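Local coordinates for p800 reaction center core protein (Heliobacterium modesticaldum, PDB 5V8K) that forms the homodimeric core of the heliobacterial photosynthetic reaction center, holding bacteriochlorophylls and, with its twin, a [4Fe-4S] cluster for light-driven electron transfer, at residues L327-F330 against V331-I335; M500-F503 against S504-Q508. All blocks are in the same frame, centred on the assembly; numbering follows the deposited sequence.

Interaction 1. Residues L327-F330 against V331-I335. With GBF (Bacteriochlorophyll g), chain B.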
# COMPACT_ATOMS: atom_id res chain seq x y z
N LEU A 327 7.98 -13.87 -19.52
CA LEU A 327 7.05 -14.49 -20.46
C LEU A 327 5.80 -15.03 -19.77
O LEU A 327 4.68 -14.69 -20.21
CB LEU A 327 7.78 -15.57 -21.27
CG LEU A 327 6.90 -16.29 -22.29
CD1 LEU A 327 6.26 -15.27 -23.20
CD2 LEU A 327 7.70 -17.27 -23.14
N PRO A 328 5.88 -15.84 -18.72
CA PRO A 328 4.63 -16.35 -18.11
C PRO A 328 3.81 -15.27 -17.39
O PRO A 328 2.57 -15.35 -17.41
CB PRO A 328 5.11 -17.43 -17.14
CG PRO A 328 6.56 -17.10 -16.89
CD PRO A 328 7.08 -16.50 -18.15
N ILE A 329 4.44 -14.26 -16.81
CA ILE A 329 3.72 -13.12 -16.26
C ILE A 329 2.99 -12.37 -17.36
O ILE A 329 1.83 -11.98 -17.20
CB ILE A 329 4.68 -12.19 -15.49
CG1 ILE A 329 5.24 -12.87 -14.24
CG2 ILE A 329 4.02 -10.89 -15.15
CD1 ILE A 329 4.21 -13.21 -13.19
N PHE A 330 3.68 -12.11 -18.47
CA PHE A 330 3.05 -11.40 -19.57
C PHE A 330 1.83 -12.15 -20.05
O PHE A 330 0.78 -11.55 -20.26
CB PHE A 330 4.05 -11.21 -20.73
CG PHE A 330 3.49 -10.43 -21.89
CD1 PHE A 330 2.79 -11.06 -22.89
CD2 PHE A 330 3.63 -9.07 -21.94
CE1 PHE A 330 2.26 -10.34 -23.97
CE2 PHE A 330 3.10 -8.32 -23.02
CZ PHE A 330 2.42 -8.97 -24.02
N VAL A 331 1.95 -13.46 -20.23
CA VAL A 331 0.84 -14.26 -20.72
C VAL A 331 -0.32 -14.28 -19.71
O VAL A 331 -1.47 -14.02 -20.07
CB VAL A 331 1.34 -15.69 -21.05
CG1 VAL A 331 0.20 -16.62 -21.25
CG2 VAL A 331 2.21 -15.69 -22.32
N SER A 332 -0.01 -14.57 -18.43
CA SER A 332 -1.04 -14.74 -17.40
C SER A 332 -1.70 -13.40 -17.07
O SER A 332 -2.92 -13.27 -17.19
CB SER A 332 -0.44 -15.39 -16.14
OG SER A 332 0.55 -14.59 -15.51
N TYR A 333 -0.92 -12.37 -16.72
CA TYR A 333 -1.50 -11.10 -16.33
C TYR A 333 -2.07 -10.36 -17.53
O TYR A 333 -3.04 -9.61 -17.40
CB TYR A 333 -0.47 -10.27 -15.56
CG TYR A 333 -0.21 -10.80 -14.14
CD1 TYR A 333 0.57 -11.92 -13.93
CD2 TYR A 333 -0.78 -10.19 -13.03
CE1 TYR A 333 0.78 -12.44 -12.65
CE2 TYR A 333 -0.56 -10.71 -11.73
CZ TYR A 333 0.22 -11.82 -11.56
OH TYR A 333 0.43 -12.34 -10.33
N GLY A 334 -1.49 -10.53 -18.71
CA GLY A 334 -2.07 -9.90 -19.87
C GLY A 334 -3.41 -10.51 -20.25
O GLY A 334 -4.38 -9.79 -20.52
N ILE A 335 -3.49 -11.83 -20.28
CA ILE A 335 -4.77 -12.48 -20.54
C ILE A 335 -5.80 -12.07 -19.49
O ILE A 335 -6.95 -11.76 -19.81
CB ILE A 335 -4.63 -14.01 -20.60
CG1 ILE A 335 -3.99 -14.43 -21.92
CG2 ILE A 335 -6.01 -14.69 -20.51
CD1 ILE A 335 -3.60 -15.88 -21.93
MG GBF B . 11.26 -5.63 -23.73
CHA GBF B . 11.98 -8.52 -21.82
CHB GBF B . 11.63 -7.38 -26.47
CHC GBF B . 9.72 -2.98 -25.30
CHD GBF B . 10.40 -4.12 -20.61
NA GBF B . 11.74 -7.50 -24.08
C1A GBF B . 12.00 -8.59 -23.33
C2A GBF B . 12.14 -9.90 -24.05
C3A GBF B . 12.51 -9.36 -25.45
C4A GBF B . 11.93 -7.99 -25.32
CMA GBF B . 13.98 -9.19 -25.81
CAA GBF B . 10.75 -10.48 -23.90
CBA GBF B . 10.25 -11.34 -25.00
CGA GBF B . 8.88 -11.75 -24.57
O1A GBF B . 8.75 -12.74 -23.89
O2A GBF B . 7.71 -11.09 -25.13
NB GBF B . 10.65 -5.31 -25.63
C1B GBF B . 11.02 -6.06 -26.67
C2B GBF B . 10.64 -5.43 -27.85
C3B GBF B . 10.09 -4.23 -27.47
C4B GBF B . 10.19 -4.15 -26.08
CMB GBF B . 10.75 -5.97 -29.25
CAB GBF B . 9.54 -3.19 -28.35
CBB GBF B . 9.49 -3.09 -29.68
NC GBF B . 10.29 -3.94 -23.09
C1C GBF B . 9.76 -2.98 -23.83
C2C GBF B . 9.21 -1.71 -23.30
C3C GBF B . 9.44 -2.20 -21.94
C4C GBF B . 10.06 -3.44 -21.85
CMC GBF B . 10.18 -0.56 -23.63
CAC GBF B . 9.12 -1.43 -20.71
CBC GBF B . 8.44 -0.07 -20.70
ND GBF B . 11.07 -6.10 -21.77
C1D GBF B . 10.91 -5.48 -20.63
C2D GBF B . 11.26 -6.20 -19.24
C3D GBF B . 11.66 -7.34 -19.91
C4D GBF B . 11.57 -7.31 -21.30
CMD GBF B . 11.18 -5.81 -17.82
CAD GBF B . 11.99 -8.70 -19.48
OBD GBF B . 12.48 -9.19 -18.39
CBD GBF B . 12.29 -9.45 -20.73
CGD GBF B . 13.75 -9.71 -20.84
O1D GBF B . 14.53 -8.80 -21.08
O2D GBF B . 14.31 -10.99 -20.66
CED GBF B . 15.68 -10.91 -20.29
C1 GBF B . 6.44 -11.74 -25.08
C2 GBF B . 5.32 -10.94 -25.69
C3 GBF B . 4.95 -11.08 -26.97
C4 GBF B . 3.81 -10.27 -27.52
C5 GBF B . 5.69 -12.05 -27.88
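Val331, Ser332, Tyr333 and Gly334 each give their backbone N-H to the carbonyl four residues back, from Leu327 to Phe330, so the segments form successive turns of one alpha helix, kinked at Pro328, whose nitrogen has no hydrogen to give the preceding turn. Ser332 folds its hydroxyl back onto the same turn: with chi1 at 63°, Ser332 OG donates to Pro328 O at 2.9 Å. Ser332 N reaches that oxygen from the opposite face of the carbonyl plane, so one acceptor is gripped twice and a buried hydroxyl is satisfied. Ile329 and Tyr333 lie side by side, Ile329 CD1 meeting Tyr333 CE1 at 3.6 Å. Phe330 turns outward: C2 of the bacteriochlorophyll tail lies over one face of its ring, offset toward the rim, 3.6 Å from Phe330 CE1. Leu327 CD1 touches the carbonyl oxygen O1A of the pigment's ester, also at 3.6 Å. Flat and branched apolar groups thus meet tail and ester, while Gly334, lacking a side chain, lies about 4 Å from a diaponeurosporene at the nearest atoms. Within helix 311-344, Val331 and Ser332 face helix 376-401 at Phe379, His383 and Ala384, while Tyr333 packs on Gln450 and Pro454 of helix 449-459.

Interaction 2. Residues M500-F503 against S504-Q508. With GB0 (Bacteriochlorophyll g'), chain C.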
# COMPACT_ATOMS: atom_id res chain seq x y z
N MET A 500 -15.74 -15.87 -9.04
CA MET A 500 -15.21 -14.59 -8.54
C MET A 500 -13.70 -14.52 -8.71
O MET A 500 -12.96 -15.28 -8.09
CB MET A 500 -15.56 -14.38 -7.07
CG MET A 500 -17.06 -14.33 -6.77
SD MET A 500 -17.37 -13.96 -5.02
CE MET A 500 -16.81 -15.46 -4.25
N GLY A 501 -13.25 -13.59 -9.56
CA GLY A 501 -11.87 -13.15 -9.52
C GLY A 501 -11.54 -12.51 -8.18
O GLY A 501 -12.42 -12.17 -7.38
N TYR A 502 -10.24 -12.37 -7.92
CA TYR A 502 -9.78 -12.10 -6.56
C TYR A 502 -10.39 -10.82 -5.98
O TYR A 502 -10.63 -10.72 -4.77
CB TYR A 502 -8.25 -12.03 -6.53
CG TYR A 502 -7.64 -10.70 -6.89
CD1 TYR A 502 -7.39 -9.76 -5.92
CD2 TYR A 502 -7.28 -10.40 -8.21
CE1 TYR A 502 -6.83 -8.54 -6.24
CE2 TYR A 502 -6.71 -9.18 -8.53
CZ TYR A 502 -6.49 -8.26 -7.54
OH TYR A 502 -5.91 -7.04 -7.86
N PHE A 503 -10.59 -9.81 -6.82
CA PHE A 503 -11.14 -8.54 -6.34
C PHE A 503 -12.60 -8.72 -5.87
O PHE A 503 -12.98 -8.23 -4.80
CB PHE A 503 -10.98 -7.51 -7.45
CG PHE A 503 -11.46 -6.12 -7.13
CD1 PHE A 503 -12.78 -5.80 -7.28
CD2 PHE A 503 -10.55 -5.11 -6.80
CE1 PHE A 503 -13.23 -4.53 -7.02
CE2 PHE A 503 -11.01 -3.79 -6.54
CZ PHE A 503 -12.35 -3.52 -6.65
N SER A 504 -13.40 -9.46 -6.63
CA SER A 504 -14.77 -9.74 -6.25
C SER A 504 -14.81 -10.67 -5.04
O SER A 504 -15.65 -10.53 -4.16
CB SER A 504 -15.52 -10.35 -7.43
OG SER A 504 -15.60 -9.44 -8.51
N TYR A 505 -13.88 -11.63 -5.00
CA TYR A 505 -13.78 -12.56 -3.90
C TYR A 505 -13.41 -11.84 -2.61
O TYR A 505 -13.91 -12.18 -1.53
CB TYR A 505 -12.79 -13.68 -4.26
CG TYR A 505 -12.04 -14.40 -3.16
CD1 TYR A 505 -10.88 -13.86 -2.64
CD2 TYR A 505 -12.41 -15.66 -2.72
CE1 TYR A 505 -10.14 -14.52 -1.68
CE2 TYR A 505 -11.70 -16.32 -1.76
CZ TYR A 505 -10.55 -15.75 -1.23
OH TYR A 505 -9.79 -16.39 -0.25
N ILE A 506 -12.58 -10.81 -2.72
CA ILE A 506 -12.24 -10.01 -1.53
C ILE A 506 -13.50 -9.36 -0.98
O ILE A 506 -13.71 -9.36 0.23
CB ILE A 506 -11.13 -8.98 -1.84
CG1 ILE A 506 -9.76 -9.64 -1.69
CG2 ILE A 506 -11.19 -7.79 -0.88
CD1 ILE A 506 -8.63 -8.84 -2.18
N ILE A 507 -14.36 -8.82 -1.85
CA ILE A 507 -15.59 -8.19 -1.38
C ILE A 507 -16.46 -9.20 -0.62
O ILE A 507 -17.03 -8.88 0.44
CB ILE A 507 -16.38 -7.56 -2.54
CG1 ILE A 507 -15.63 -6.35 -3.10
CG2 ILE A 507 -17.81 -7.11 -2.06
CD1 ILE A 507 -16.30 -5.78 -4.39
N GLN A 508 -16.62 -10.40 -1.19
CA GLN A 508 -17.50 -11.41 -0.63
C GLN A 508 -16.94 -12.00 0.68
O GLN A 508 -17.68 -12.17 1.64
CB GLN A 508 -17.73 -12.51 -1.66
CG GLN A 508 -18.76 -13.55 -1.24
CD GLN A 508 -18.14 -14.65 -0.38
OE1 GLN A 508 -17.00 -15.05 -0.57
NE2 GLN A 508 -18.93 -15.17 0.52
C1 GB0 C . 0.68 -7.78 -2.79
C2 GB0 C . -0.15 -8.80 -3.51
C3 GB0 C . -1.36 -8.46 -3.90
C4 GB0 C . -1.91 -7.10 -3.65
C5 GB0 C . -2.16 -9.48 -4.60
C6 GB0 C . -2.62 -8.95 -5.93
NB GB0 C . -6.25 -2.33 1.29
ND GB0 C . -7.13 -6.17 1.72
C10 GB0 C . -3.80 -11.99 -7.98
C11 GB0 C . -3.47 -12.16 -9.45
C12 GB0 C . -4.60 -12.90 -10.13
C13 GB0 C . -4.38 -13.54 -11.29
C14 GB0 C . -3.02 -13.57 -11.90
C15 GB0 C . -5.47 -14.24 -12.05
C1A GB0 C . -4.06 -5.93 1.33
C1B GB0 C . -5.06 -1.76 1.43
C1C GB0 C . -9.28 -2.91 1.44
C1D GB0 C . -8.16 -6.92 1.96
C2A GB0 C . -2.56 -5.89 1.58
C2B GB0 C . -5.25 -0.39 1.46
C2C GB0 C . -10.76 -2.79 1.34
C2D GB0 C . -8.09 -8.50 2.08
C3A GB0 C . -2.39 -4.49 2.11
C3B GB0 C . -6.59 -0.12 1.33
C3C GB0 C . -10.84 -4.24 1.60
C3D GB0 C . -6.72 -8.42 1.85
C4A GB0 C . -3.72 -3.93 1.69
C4B GB0 C . -7.21 -1.37 1.27
C4C GB0 C . -9.65 -4.91 1.81
C4D GB0 C . -6.14 -7.13 1.65
C7 GB0 C . -3.45 -10.01 -6.58
C8 GB0 C . -2.91 -10.95 -7.36
C9 GB0 C . -1.43 -10.98 -7.57
CAA GB0 C . -1.74 -6.14 0.32
CAB GB0 C . -7.08 1.28 1.29
CAC GB0 C . -12.09 -5.03 1.67
CAD GB0 C . -5.64 -9.41 1.74
CBA GB0 C . -0.25 -6.26 0.66
CBB GB0 C . -8.29 1.71 1.48
CBC GB0 C . -13.46 -4.42 1.48
CBD GB0 C . -4.37 -8.66 1.48
CED GB0 C . -2.34 -10.79 -0.85
CGA GB0 C . 0.55 -6.58 -0.58
CGD GB0 C . -3.85 -9.15 0.18
CHA GB0 C . -4.75 -7.22 1.51
CHB GB0 C . -3.84 -2.58 1.56
CHC GB0 C . -8.67 -1.59 1.21
CHD GB0 C . -9.50 -6.34 2.07
CMA GB0 C . -2.24 -4.36 3.64
CMB GB0 C . -4.20 0.67 1.51
CMC GB0 C . -11.28 -1.90 2.48
CMD GB0 C . -9.07 -9.57 2.33
NA GB0 C . -4.72 -4.80 1.61
NC GB0 C . -8.63 -4.04 1.68
O1A GB0 C . 1.45 -5.85 -0.99
O1D GB0 C . -4.28 -8.83 -0.91
O2A GB0 C . 0.07 -7.60 -1.50
O2D GB0 C . -2.79 -10.10 0.29
OBD GB0 C . -5.56 -10.67 1.90
MG GB0 C . -6.62 -4.26 1.79
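Tyr502 and Ile506, one turn apart, point the same way and together meet the bacteriochlorophyll g'. The Tyr502 ring takes the pigment tail over one face, C7 of the pigment lying 3.6 Å from Tyr502 CZ, while Ile506 CD1 sits at the ring's edge, 4.0 Å from Tyr502 CD1. Tyr502 holds CG between its backbone N and carbonyl carbon (chi1 85°), which sets one ring face against the tail. Ile506 adds its other branch to the macrocycle, Ile506 CG2 approaching the methine carbon CHD of the pigment at 3.7 Å; a branched aliphatic residue can thus serve ring and pigment at once. Met500, just before the helix, reaches two turns along to Gln508: its chain bends at chi3 (-70°) and crosses the glutamine at about a right angle, Met500 SD lying 3.7 Å from Gln508 CB. This long, unbranched thioether covers the start of the helix.

Behind these contacts stands the first helical turn. At the N-cap, Gly501 O accepts from Tyr505 N at 2.8 Å, Tyr502 O accepts from Ile506 N at the same length, and the Ile507 N to Phe503 O bond is weak. The polar ends are anchored farther out: Tyr502 OH bonds to a bacteriochlorophyll g, Ser504 OG to Ala469 N, and Tyr505 OH to Asp460, a calcium ligand. Phe503, Ser504 and Ile507 pack on Thr510 and Phe514 of the second subunit. This helix N-terminus at the dimer interface touches two bacteriochlorophyll g' molecules, consistent with the P800 special pair of heliobacterial reaction centers, and reaches the calcium site through the Tyr505 hydroxyl.

How the interactions relate
From the N terminus, the chain first meets interaction 1 in the middle of helix 311-344, then passes through several further helices, among them 376-401 and 449-459, before opening interaction 2 at the start of helix 502-513. Each is local, joining consecutive turns and closing no long loop, so the two neither nest nor cross but follow in series. The centres of interactions 1 and 2 lie about 20 Å apart. The intervening region links their surroundings: helix 449-459 packs on Tyr333 and, through Phe457, on Tyr502. Both contribute to one bacteriochlorophyll g' pocket, Tyr333 from interaction 1 and Tyr502 and Ile506 from interaction 2; interaction 1 lies within one subunit, whereas interaction 2 also meets the second subunit.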